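Local structure of D-aminoacyl-tRNA deacylase (Archaeoglobus fulgidus, 1YQE) at residues V8-S13 and I48-E53; Q18-N23 and E168-V173. The protein probably hydrolyses D-aminoacyl-tRNAs to free tRNA and D-amino acids, with zinc as cofactor, limiting the toxicity of mischarged tRNA. One frame throughout, in Å; residues are numbered along the deposited sequence.

Contact 1 pairs two neighbouring parallel strands of the mixed β-sheet, while contact 2 packs two helices beside each other against that sheet. Both are largely buried, and their centres lie about 14 Å apart, but each reaches partly exposed residues, contact 1 at Glu12 and the exposed Lys52, contact 2 at Asn23 and Glu171. Main-chain hydrogen bonds give contact 1 its cohesion; contact 2 relies on van der Waals packing around Ala170, with charged groups bonded elsewhere. Strand 6-11 leads into helix 15-24, and Glu50 OE1 of contact 1 forms a salt bridge with Lys21 NZ of contact 2 and a probable hydrogen bond with Gln18 NE2.

Contact 1. Residues V8-S13 and I48-E53; sequences VVCSES and IAETKE
Val8 and Ile48 pair in a parallel β-ladder that continues through Val9-Ala49 and Cys10-Glu50 to Ser11-Thr51, joining two adjacent strands of the mixed β-sheet. The evidence is a stepwise chain of backbone bonds: Ala49 N to Val8 O at 2.8 Å, then Cys10 N to Ala49 O, then Thr51 N to Cys10 O, the longest of the series at 3.2 Å. A fourth, Glu12 N to Thr51 O at 2.8 Å, carries the pairing just past the end of strand 6-11. The axes of the two strand segments are twisted by 23°.

Side chains alternate between the two faces. On one, Cys10 SG rests against Glu50 CG at 4.0 Å, next to helix 15-24, which covers this face through Leu24, Lys21 and Gln18. The other face carries Val9 and Ala49; Val9 CG2 and Ala49 CB lie 4.4 Å apart, both residues touching Leu65 of helix 61-65.

At the open end Glu12 CG, set anti to its own carbonyl carbon (chi1 -75°), touches Glu50 CG. The two side chains cross at about a right angle, with their carboxylate planes 77° apart. The carboxylate of Glu50 is held by Tyr41, Gln18 and Lys21, and the last would probably offset its charge in this buried setting. Glu12 instead lies over the aliphatic part of Lys52: Glu12 OE2 is 3.1 Å from Lys52 CG, whereas Lys52 NZ is 4.4 Å away, beyond a salt bridge. Beyond the paired residues an ST turn follows, Thr51 OG1 accepting from Glu53 N.

Contact 2. Residues Q18-N23 and E168-V173; sequences QNIKDN and EAAEVV
Asn23 turns its CG anti to its own carbonyl carbon, beside the backbone N (chi1 -74°), and Glu171 holds its CG anti to the backbone N (chi1 -163°); these torsions bring Asn23 CG near Glu171 CB and put Glu171 CG next to Asn23. This is one flank of a close helix-helix packing between helix 15-24 and helix 167-182, which lie beside each other against the mixed β-sheet. The axes of the two short segments approach to 8.1 Å and cross at -57°, and no polar bond links these segments.

Asn23 OD1 lies 3.4 Å from Glu171 CG, while ND2 faces the backbone of the other helix near Ala170 C and Glu171 CA. The side chains cross at about a right angle, with amide and carboxylate planes nearly perpendicular. Asn23 ND2 also makes a weak, bent hydrogen bond to Asn19 O at 2.7 Å, one turn back in its own helix, which may help to limit the rotation of the amide. An alanine in place of Asn23 would probably open a gap beside Glu171 CG and leave Asn19 O without this weak side-chain donor. The carboxylate of Glu171 is engaged elsewhere, by a salt bridge from OE1 to Arg130.

The small side chain of Ala170 is consistent with the close approach. Ala170 CB points into helix 15-24, 3.5 Å from Asn19 CB and 3.8 Å from Ile20 N, where its methyl group packs against the Asn19-Ile20 backbone. Asn19 ND2 in turn bonds to Trp164 O, tying this helix to the residues ahead of helix 167-182. On the sheet, Ala170 and Val173 touch Ile157 of strand 152-159. The bound pyrophosphate is about 12 Å from the Ile20 side chain. Ile20 CG1 sits 4.0 Å from Ala170 CB, and Ile20 CD1 reaches Val173 CG1 at 3.9 Å.

Contact 1. Residues V8-S13 and I48-E53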
ATOM      1  N   VAL A   8      -6.222  10.255   5.309  1.00 18.71           N
ATOM      2  CA  VAL A   8      -6.894   9.292   4.440  1.00 17.98           C
ATOM      3  C   VAL A   8      -7.378  10.094   3.235  1.00 17.86           C
ATOM      4  O   VAL A   8      -8.019  11.128   3.391  1.00 17.96           O
ATOM      5  CB  VAL A   8      -8.094   8.636   5.151  1.00 17.15           C
ATOM      6  CG1 VAL A   8      -8.829   7.696   4.189  1.00 18.07           C
ATOM      7  CG2 VAL A   8      -7.608   7.867   6.365  1.00 15.10           C
ATOM      8  N   VAL A   9      -7.053   9.623   2.036  1.00 18.80           N
ATOM      9  CA  VAL A   9      -7.432  10.313   0.809  1.00 19.25           C
ATOM     10  C   VAL A   9      -8.327   9.450  -0.065  1.00 19.75           C
ATOM     11  O   VAL A   9      -8.027   8.280  -0.299  1.00 20.23           O
ATOM     12  CB  VAL A   9      -6.180  10.684  -0.020  1.00 18.06           C
ATOM     13  CG1 VAL A   9      -6.595  11.263  -1.368  1.00 20.00           C
ATOM     14  CG2 VAL A   9      -5.316  11.669   0.749  1.00 20.28           C
ATOM     15  N   CYS A  10      -9.418  10.033  -0.555  1.00 21.78           N
ATOM     16  CA  CYS A  10     -10.347   9.318  -1.425  1.00 23.87           C
ATOM     17  C   CYS A  10     -10.794  10.190  -2.595  1.00 25.12           C
ATOM     18  O   CYS A  10     -10.592  11.407  -2.596  1.00 23.56           O
ATOM     19  CB  CYS A  10     -11.575   8.843  -0.641  1.00 25.44           C
ATOM     20  SG  CYS A  10     -12.594  10.152   0.072  1.00 27.68           S
ATOM     21  N   SER A  11     -11.397   9.552  -3.594  1.00 26.06           N
ATOM     22  CA  SER A  11     -11.879  10.250  -4.778  1.00 26.63           C
ATOM     23  C   SER A  11     -13.390  10.459  -4.687  1.00 27.06           C
ATOM     24  O   SER A  11     -14.132   9.553  -4.303  1.00 27.06           O
ATOM     25  CB  SER A  11     -11.541   9.440  -6.034  1.00 25.76           C
ATOM     26  OG  SER A  11     -11.936  10.122  -7.211  1.00 27.16           O
ATOM     27  N   GLU A  12     -13.843  11.657  -5.041  1.00 27.73           N
ATOM     28  CA  GLU A  12     -15.263  11.976  -4.995  1.00 30.48           C
ATOM     29  C   GLU A  12     -16.107  11.050  -5.867  1.00 30.49           C
ATOM     30  O   GLU A  12     -17.257  10.764  -5.538  1.00 31.54           O
ATOM     31  CB  GLU A  12     -15.483  13.438  -5.401  1.00 32.05           C
ATOM     32  CG  GLU A  12     -15.078  14.425  -4.307  1.00 37.00           C
ATOM     33  CD  GLU A  12     -15.173  15.878  -4.736  1.00 40.00           C
ATOM     34  OE1 GLU A  12     -16.217  16.272  -5.303  1.00 42.92           O
ATOM     35  OE2 GLU A  12     -14.201  16.629  -4.493  1.00 40.48           O
ATOM     36  N   SER A  13     -15.530  10.565  -6.963  1.00 29.99           N
ATOM     37  CA  SER A  13     -16.252   9.676  -7.869  1.00 30.46           C
ATOM     38  C   SER A  13     -15.999   8.187  -7.650  1.00 30.17           C
ATOM     39  O   SER A  13     -16.397   7.371  -8.477  1.00 30.53           O
ATOM     40  CB  SER A  13     -15.924  10.026  -9.324  1.00 30.26           C
ATOM     41  OG  SER A  13     -14.535   9.919  -9.577  1.00 32.55           O
ATOM     42  N   ILE A  48      -9.077  13.502   6.755  1.00 23.59           N
ATOM     43  CA  ILE A  48      -9.655  12.888   5.565  1.00 24.06           C
ATOM     44  C   ILE A  48      -9.688  13.972   4.493  1.00 24.19           C
ATOM     45  O   ILE A  48     -10.045  15.120   4.770  1.00 22.76           O
ATOM     46  CB  ILE A  48     -11.104  12.395   5.782  1.00 24.35           C
ATOM     47  CG1 ILE A  48     -11.151  11.318   6.867  1.00 25.58           C
ATOM     48  CG2 ILE A  48     -11.655  11.835   4.466  1.00 26.03           C
ATOM     49  CD1 ILE A  48     -12.560  10.820   7.178  1.00 24.24           C
ATOM     50  N   ALA A  49      -9.308  13.619   3.272  1.00 23.22           N
ATOM     51  CA  ALA A  49      -9.318  14.585   2.184  1.00 24.30           C
ATOM     52  C   ALA A  49      -9.999  13.978   0.972  1.00 26.27           C
ATOM     53  O   ALA A  49      -9.729  12.834   0.597  1.00 26.12           O
ATOM     54  CB  ALA A  49      -7.896  15.011   1.831  1.00 23.47           C
ATOM     55  N   GLU A  50     -10.886  14.756   0.365  1.00 27.12           N
ATOM     56  CA  GLU A  50     -11.619  14.317  -0.805  1.00 27.75           C
ATOM     57  C   GLU A  50     -11.155  15.159  -1.987  1.00 26.96           C
ATOM     58  O   GLU A  50     -11.013  16.378  -1.875  1.00 26.12           O
ATOM     59  CB  GLU A  50     -13.116  14.505  -0.561  1.00 31.28           C
ATOM     60  CG  GLU A  50     -14.008  13.566  -1.336  1.00 35.97           C
ATOM     61  CD  GLU A  50     -15.398  13.460  -0.728  1.00 37.23           C
ATOM     62  OE1 GLU A  50     -16.220  12.689  -1.259  1.00 38.74           O
ATOM     63  OE2 GLU A  50     -15.667  14.146   0.282  1.00 40.86           O
ATOM     64  N   THR A  51     -10.900  14.503  -3.112  1.00 25.51           N
ATOM     65  CA  THR A  51     -10.450  15.189  -4.315  1.00 26.40           C
ATOM     66  C   THR A  51     -11.268  14.691  -5.498  1.00 25.64           C
ATOM     67  O   THR A  51     -11.781  13.574  -5.473  1.00 25.10           O
ATOM     68  CB  THR A  51      -8.958  14.910  -4.592  1.00 26.83           C
ATOM     69  OG1 THR A  51      -8.549  15.622  -5.765  1.00 30.16           O
ATOM     70  CG2 THR A  51      -8.724  13.416  -4.812  1.00 27.84           C
ATOM     71  N   LYS A  52     -11.400  15.521  -6.526  1.00 26.89           N
ATOM     72  CA  LYS A  52     -12.157  15.136  -7.709  1.00 27.60           C
ATOM     73  C   LYS A  52     -11.249  14.430  -8.706  1.00 27.35           C
ATOM     74  O   LYS A  52     -11.702  13.926  -9.728  1.00 26.80           O
ATOM     75  CB  LYS A  52     -12.807  16.365  -8.361  1.00 29.32           C
ATOM     76  CG  LYS A  52     -13.970  16.945  -7.554  1.00 30.88           C
ATOM     77  CD  LYS A  52     -14.783  17.962  -8.353  1.00 33.93           C
ATOM     78  CE  LYS A  52     -14.023  19.266  -8.556  1.00 35.94           C
ATOM     79  NZ  LYS A  52     -13.788  19.972  -7.266  1.00 37.16           N
ATOM     80  N   GLU A  53      -9.961  14.389  -8.394  1.00 28.87           N
ATOM     81  CA  GLU A  53      -8.993  13.738  -9.267  1.00 29.79           C
ATOM     82  C   GLU A  53      -9.030  12.222  -9.146  1.00 28.97           C
ATOM     83  O   GLU A  53      -9.351  11.673  -8.089  1.00 27.09           O
ATOM     84  CB  GLU A  53      -7.577  14.194  -8.930  1.00 32.97           C
ATOM     85  CG  GLU A  53      -7.335  15.683  -9.023  1.00 37.43           C
ATOM     86  CD  GLU A  53      -5.918  16.041  -8.632  1.00 39.19           C
ATOM     87  OE1 GLU A  53      -5.581  17.242  -8.631  1.00 43.43           O
ATOM     88  OE2 GLU A  53      -5.140  15.114  -8.324  1.00 41.12           O
TER

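Contact 2. Residues Q18-N23 and E168-V173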
ATOM      1  N   GLN A  18     -15.774   6.416  -1.232  1.00 23.02           N
ATOM      2  CA  GLN A  18     -16.825   7.163  -0.550  1.00 23.30           C
ATOM      3  C   GLN A  18     -17.429   6.398   0.623  1.00 23.71           C
ATOM      4  O   GLN A  18     -17.671   6.978   1.677  1.00 22.58           O
ATOM      5  CB  GLN A  18     -17.933   7.550  -1.538  1.00 24.48           C
ATOM      6  CG  GLN A  18     -17.523   8.628  -2.524  1.00 25.69           C
ATOM      7  CD  GLN A  18     -17.085   9.895  -1.823  1.00 25.92           C
ATOM      8  OE1 GLN A  18     -17.846  10.482  -1.060  1.00 29.96           O
ATOM      9  NE2 GLN A  18     -15.852  10.320  -2.071  1.00 27.65           N
ATOM     10  N   ASN A  19     -17.685   5.104   0.443  1.00 24.77           N
ATOM     11  CA  ASN A  19     -18.259   4.317   1.529  1.00 24.92           C
ATOM     12  C   ASN A  19     -17.264   4.185   2.674  1.00 25.34           C
ATOM     13  O   ASN A  19     -17.653   4.180   3.845  1.00 24.95           O
ATOM     14  CB  ASN A  19     -18.688   2.932   1.042  1.00 27.02           C
ATOM     15  CG  ASN A  19     -19.935   2.980   0.179  1.00 30.04           C
ATOM     16  OD1 ASN A  19     -20.853   3.760   0.440  1.00 31.30           O
ATOM     17  ND2 ASN A  19     -19.982   2.140  -0.845  1.00 31.28           N
ATOM     18  N   ILE A  20     -15.982   4.075   2.338  1.00 23.67           N
ATOM     19  CA  ILE A  20     -14.948   3.970   3.357  1.00 24.42           C
ATOM     20  C   ILE A  20     -14.952   5.291   4.110  1.00 24.82           C
ATOM     21  O   ILE A  20     -14.908   5.320   5.342  1.00 24.79           O
ATOM     22  CB  ILE A  20     -13.540   3.730   2.730  1.00 22.84           C
ATOM     23  CG1 ILE A  20     -13.487   2.328   2.105  1.00 21.91           C
ATOM     24  CG2 ILE A  20     -12.448   3.897   3.798  1.00 20.89           C
ATOM     25  CD1 ILE A  20     -12.238   2.047   1.291  1.00 16.90           C
ATOM     26  N   LYS A  21     -15.035   6.383   3.357  1.00 26.04           N
ATOM     27  CA  LYS A  21     -15.057   7.718   3.943  1.00 28.01           C
ATOM     28  C   LYS A  21     -16.215   7.879   4.921  1.00 28.35           C
ATOM     29  O   LYS A  21     -16.022   8.341   6.046  1.00 28.67           O
ATOM     30  CB  LYS A  21     -15.183   8.785   2.856  1.00 28.14           C
ATOM     31  CG  LYS A  21     -15.149  10.197   3.413  1.00 28.72           C
ATOM     32  CD  LYS A  21     -15.621  11.226   2.400  1.00 32.25           C
ATOM     33  CE  LYS A  21     -17.111  11.092   2.126  1.00 33.81           C
ATOM     34  NZ  LYS A  21     -17.580  12.118   1.157  1.00 33.62           N
ATOM     35  N   ASP A  22     -17.419   7.509   4.489  1.00 29.15           N
ATOM     36  CA  ASP A  22     -18.592   7.628   5.353  1.00 29.80           C
ATOM     37  C   ASP A  22     -18.408   6.907   6.685  1.00 29.85           C
ATOM     38  O   ASP A  22     -18.847   7.395   7.725  1.00 30.01           O
ATOM     39  CB  ASP A  22     -19.845   7.092   4.653  1.00 30.89           C
ATOM     40  CG  ASP A  22     -20.277   7.957   3.483  1.00 33.23           C
ATOM     41  OD1 ASP A  22     -20.229   9.199   3.610  1.00 33.11           O
ATOM     42  OD2 ASP A  22     -20.680   7.397   2.443  1.00 35.45           O
ATOM     43  N   ASN A  23     -17.764   5.744   6.658  1.00 29.86           N
ATOM     44  CA  ASN A  23     -17.540   4.984   7.883  1.00 28.67           C
ATOM     45  C   ASN A  23     -16.487   5.645   8.768  1.00 28.18           C
ATOM     46  O   ASN A  23     -16.633   5.696   9.990  1.00 26.74           O
ATOM     47  CB  ASN A  23     -17.135   3.549   7.542  1.00 30.14           C
ATOM     48  CG  ASN A  23     -18.305   2.722   7.034  1.00 31.67           C
ATOM     49  OD1 ASN A  23     -19.235   2.416   7.785  1.00 32.62           O
ATOM     50  ND2 ASN A  23     -18.272   2.367   5.756  1.00 30.95           N
ATOM     51  N   GLU A 168     -20.712  -3.062   4.220  1.00 28.37           N
ATOM     52  CA  GLU A 168     -19.967  -3.702   5.292  1.00 26.80           C
ATOM     53  C   GLU A 168     -18.497  -3.907   4.963  1.00 25.61           C
ATOM     54  O   GLU A 168     -17.646  -3.834   5.849  1.00 25.03           O
ATOM     55  CB  GLU A 168     -20.598  -5.039   5.667  1.00 27.46           C
ATOM     56  CG  GLU A 168     -19.816  -5.766   6.739  1.00 28.88           C
ATOM     57  CD  GLU A 168     -20.612  -6.863   7.398  1.00 30.42           C
ATOM     58  OE1 GLU A 168     -21.412  -7.527   6.703  1.00 31.57           O
ATOM     59  OE2 GLU A 168     -20.424  -7.068   8.612  1.00 31.35           O
ATOM     60  N   ALA A 169     -18.193  -4.178   3.697  1.00 23.47           N
ATOM     61  CA  ALA A 169     -16.806  -4.363   3.295  1.00 23.69           C
ATOM     62  C   ALA A 169     -16.058  -3.063   3.586  1.00 21.93           C
ATOM     63  O   ALA A 169     -14.941  -3.080   4.105  1.00 20.43           O
ATOM     64  CB  ALA A 169     -16.718  -4.704   1.799  1.00 21.67           C
ATOM     65  N   ALA A 170     -16.693  -1.937   3.264  1.00 21.71           N
ATOM     66  CA  ALA A 170     -16.088  -0.625   3.488  1.00 22.18           C
ATOM     67  C   ALA A 170     -15.950  -0.334   4.977  1.00 22.55           C
ATOM     68  O   ALA A 170     -15.009   0.334   5.401  1.00 20.79           O
ATOM     69  CB  ALA A 170     -16.929   0.459   2.827  1.00 20.93           C
ATOM     70  N   GLU A 171     -16.896  -0.844   5.759  1.00 21.07           N
ATOM     71  CA  GLU A 171     -16.900  -0.643   7.202  1.00 21.53           C
ATOM     72  C   GLU A 171     -15.753  -1.439   7.836  1.00 21.16           C
ATOM     73  O   GLU A 171     -15.113  -0.982   8.787  1.00 18.79           O
ATOM     74  CB  GLU A 171     -18.258  -1.082   7.767  1.00 24.31           C
ATOM     75  CG  GLU A 171     -18.578  -0.584   9.168  1.00 26.54           C
ATOM     76  CD  GLU A 171     -17.775  -1.288  10.237  1.00 30.09           C
ATOM     77  OE1 GLU A 171     -17.553  -2.510  10.103  1.00 30.15           O
ATOM     78  OE2 GLU A 171     -17.380  -0.623  11.218  1.00 31.98           O
ATOM     79  N   VAL A 172     -15.494  -2.630   7.301  1.00 18.38           N
ATOM     80  CA  VAL A 172     -14.412  -3.460   7.806  1.00 18.20           C
ATOM     81  C   VAL A 172     -13.076  -2.793   7.492  1.00 17.71           C
ATOM     82  O   VAL A 172     -12.178  -2.763   8.333  1.00 16.83           O
ATOM     83  CB  VAL A 172     -14.459  -4.878   7.188  1.00 17.97           C
ATOM     84  CG1 VAL A 172     -13.189  -5.643   7.519  1.00 17.56           C
ATOM     85  CG2 VAL A 172     -15.667  -5.634   7.733  1.00 17.25           C
ATOM     86  N   VAL A 173     -12.952  -2.247   6.286  1.00 16.51           N
ATOM     87  CA  VAL A 173     -11.725  -1.567   5.890  1.00 17.18           C
ATOM     88  C   VAL A 173     -11.503  -0.338   6.770  1.00 19.13           C
ATOM     89  O   VAL A 173     -10.384  -0.079   7.220  1.00 17.63           O
ATOM     90  CB  VAL A 173     -11.782  -1.102   4.417  1.00 17.76           C
ATOM     91  CG1 VAL A 173     -10.640  -0.109   4.133  1.00 16.52           C
ATOM     92  CG2 VAL A 173     -11.671  -2.301   3.492  1.00 16.85           C
TER